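Long-range contact in Low molecular weight phosphotyrosine phosphatase family protein (Streptococcus pyogenes, PDB 5GOT), which probably catalyses the removal of phosphate from phosphotyrosine residues of proteins, as a low molecular weight protein tyrosine phosphatase: residues A[9-13]-A[66-70]. Sequence-based numbering, arbitrary orientation.
Sequences LGNIC and KCSKQ
The side-chain carbonyl oxygen of N11 is gripped by two donors from residues 66-70. K66 NZ lies 2.9 Å from N11 OD1 and the backbone K69 N lies 3.0 Å from the same oxygen. Their C=O···donor angles, 129° and 134°, and their position in the amide plane put each donor on a lone pair; since they approach from opposite sides of the C=O direction, the two lone pairs are used separately. N11 has CG anti to its own nitrogen (chi1 -171°), which sends the amide across to residues 66-70. Its ND2 turns the other way, bonding S35 OG and S15 OG, and the amide is thereby fixed against rotation and flipping. K66, bent at its second torsion, meets this side chain nearly at a right angle. Its ammonium also donates to C67 O, 3.1 Å from NZ and from above that carbonyl's plane, and to S35 O. Beside this network, S68 OG donates to the backbone of residues 9-13: OG is 2.5 Å from G10 O, a short contact with the donor tilted out of the carbonyl plane. The apolar share is small, I12 CG2 resting 3.7 Å from S68 CB. Residues 9-13 join strand 2-8 to helix 14-23 and, with the flanking cysteine and arginine, form the CX5R phosphate-binding P-loop characteristic of this family. N11 sits in this loop in the left-handed backbone conformation, with positive phi. Holding its buried amide by two donors at OD1 and by two serine hydroxyl acceptors at ND2 is consistent with keeping the loop's turn preshaped for phosphate, while the nearby ammonium would probably polarise the amide and strengthen its N-H donors.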
ATOM      1  N   LEU A   9       4.377   8.616  -2.224  1.00 21.82           N
ATOM      2  CA  LEU A   9       5.558   9.447  -2.449  1.00 23.69           C
ATOM      3  C   LEU A   9       6.632   9.191  -1.389  1.00 28.61           C
ATOM      4  O   LEU A   9       7.818   9.020  -1.714  1.00 23.79           O
ATOM      5  CB  LEU A   9       5.156  10.925  -2.464  1.00 22.10           C
ATOM      6  CG  LEU A   9       6.311  11.937  -2.414  1.00 26.08           C
ATOM      7  CD1 LEU A   9       7.070  11.960  -3.717  1.00 27.09           C
ATOM      8  CD2 LEU A   9       5.797  13.328  -2.067  1.00 25.17           C
ATOM      9  N   GLY A  10       6.236   9.160  -0.116  1.00 23.89           N
ATOM     10  CA  GLY A  10       7.200   9.061   0.965  1.00 22.38           C
ATOM     11  C   GLY A  10       7.146   7.802   1.805  1.00 24.20           C
ATOM     12  O   GLY A  10       8.038   7.598   2.635  1.00 25.75           O
ATOM     13  N   ASN A  11       6.122   6.954   1.627  1.00 21.63           N
ATOM     14  CA  ASN A  11       6.039   5.671   2.344  1.00 21.93           C
ATOM     15  C   ASN A  11       6.055   5.884   3.864  1.00 21.44           C
ATOM     16  O   ASN A  11       6.665   5.119   4.613  1.00 21.25           O
ATOM     17  CB  ASN A  11       7.179   4.726   1.905  1.00 24.02           C
ATOM     18  CG  ASN A  11       7.043   3.293   2.443  1.00 24.08           C
ATOM     19  OD1 ASN A  11       8.054   2.662   2.805  1.00 24.16           O
ATOM     20  ND2 ASN A  11       5.815   2.755   2.460  1.00 21.31           N
ATOM     21  N   ILE A  12       5.382   6.937   4.327  1.00 23.53           N
ATOM     22  CA  ILE A  12       5.146   7.102   5.759  1.00 24.12           C
ATOM     23  C   ILE A  12       3.687   7.344   6.099  1.00 22.80           C
ATOM     24  O   ILE A  12       3.304   7.132   7.261  1.00 21.89           O
ATOM     25  CB  ILE A  12       6.031   8.225   6.363  1.00 24.45           C
ATOM     26  CG1 ILE A  12       5.673   9.613   5.814  1.00 24.32           C
ATOM     27  CG2 ILE A  12       7.530   7.938   6.183  1.00 21.60           C
ATOM     28  CD1 ILE A  12       6.441  10.742   6.549  1.00 27.15           C
ATOM     29  N   CYS A  13       2.824   7.704   5.131  1.00 23.45           N
ATOM     30  CA  CYS A  13       1.412   7.976   5.399  1.00 22.37           C
ATOM     31  C   CYS A  13       0.532   6.922   4.755  1.00 21.12           C
ATOM     32  O   CYS A  13       0.134   5.950   5.427  1.00 19.06           O
ATOM     33  CB  CYS A  13       1.044   9.386   4.912  1.00 20.08           C
ATOM     34  SG  CYS A  13       1.754  10.758   5.912  1.00 25.90           S
ATOM     35  N   LYS A  66       9.016  -0.539  11.040  1.00 33.11           N
ATOM     36  CA  LYS A  66       8.843  -0.143   9.646  1.00 32.68           C
ATOM     37  C   LYS A  66       9.348   1.279   9.425  1.00 28.17           C
ATOM     38  O   LYS A  66       9.052   2.187  10.208  1.00 32.45           O
ATOM     39  CB  LYS A  66       7.372  -0.254   9.226  1.00 28.31           C
ATOM     40  CG  LYS A  66       7.041   0.461   7.904  1.00 27.77           C
ATOM     41  CD  LYS A  66       7.693  -0.186   6.683  1.00 23.96           C
ATOM     42  CE  LYS A  66       7.332   0.574   5.408  1.00 28.16           C
ATOM     43  NZ  LYS A  66       8.194   0.200   4.238  1.00 27.03           N
ATOM     44  N   CYS A  67      10.123   1.455   8.360  1.00 26.93           N
ATOM     45  CA  CYS A  67      10.679   2.735   7.951  1.00 27.79           C
ATOM     46  C   CYS A  67      10.462   2.924   6.453  1.00 27.69           C
ATOM     47  O   CYS A  67      10.341   1.958   5.696  1.00 28.26           O
ATOM     48  CB  CYS A  67      12.181   2.827   8.272  1.00 33.53           C
ATOM     49  SG  CYS A  67      12.564   2.830  10.070  1.00 43.72           S
ATOM     50  N   SER A  68      10.424   4.188   6.039  1.00 26.22           N
ATOM     51  CA  SER A  68      10.263   4.533   4.636  1.00 23.85           C
ATOM     52  C   SER A  68      11.397   3.934   3.818  1.00 30.46           C
ATOM     53  O   SER A  68      12.572   4.088   4.163  1.00 28.71           O
ATOM     54  CB  SER A  68      10.244   6.045   4.471  1.00 23.97           C
ATOM     55  OG  SER A  68      10.228   6.400   3.104  1.00 25.13           O
ATOM     56  N   LYS A  69      11.045   3.244   2.733  1.00 25.44           N
ATOM     57  CA  LYS A  69      12.019   2.578   1.867  1.00 28.19           C
ATOM     58  C   LYS A  69      11.648   2.839   0.412  1.00 30.30           C
ATOM     59  O   LYS A  69      10.502   2.600   0.007  1.00 25.45           O
ATOM     60  CB  LYS A  69      12.065   1.068   2.154  1.00 29.26           C
ATOM     61  CG  LYS A  69      13.085   0.274   1.320  1.00 31.21           C
ATOM     62  CD  LYS A  69      13.200  -1.181   1.793  1.00 31.94           C
ATOM     63  CE  LYS A  69      14.028  -2.034   0.781  1.00 43.54           C
ATOM     64  NZ  LYS A  69      14.396  -3.422   1.281  1.00 46.19           N
ATOM     65  N   GLN A  70      12.599   3.369  -0.359  1.00 27.53           N
ATOM     66  CA  GLN A  70      12.341   3.668  -1.759  1.00 26.94           C
ATOM     67  C   GLN A  70      12.327   2.378  -2.571  1.00 28.61           C
ATOM     68  O   GLN A  70      13.102   1.452  -2.306  1.00 25.97           O
ATOM     69  CB  GLN A  70      13.386   4.636  -2.312  1.00 27.59           C
ATOM     70  CG  GLN A  70      13.087   5.115  -3.733  1.00 29.91           C
ATOM     71  CD  GLN A  70      14.048   6.186  -4.237  1.00 33.82           C
ATOM     72  OE1 GLN A  70      15.235   6.205  -3.891  1.00 34.18           O
ATOM     73  NE2 GLN A  70      13.535   7.079  -5.071  1.00 31.33           N
TER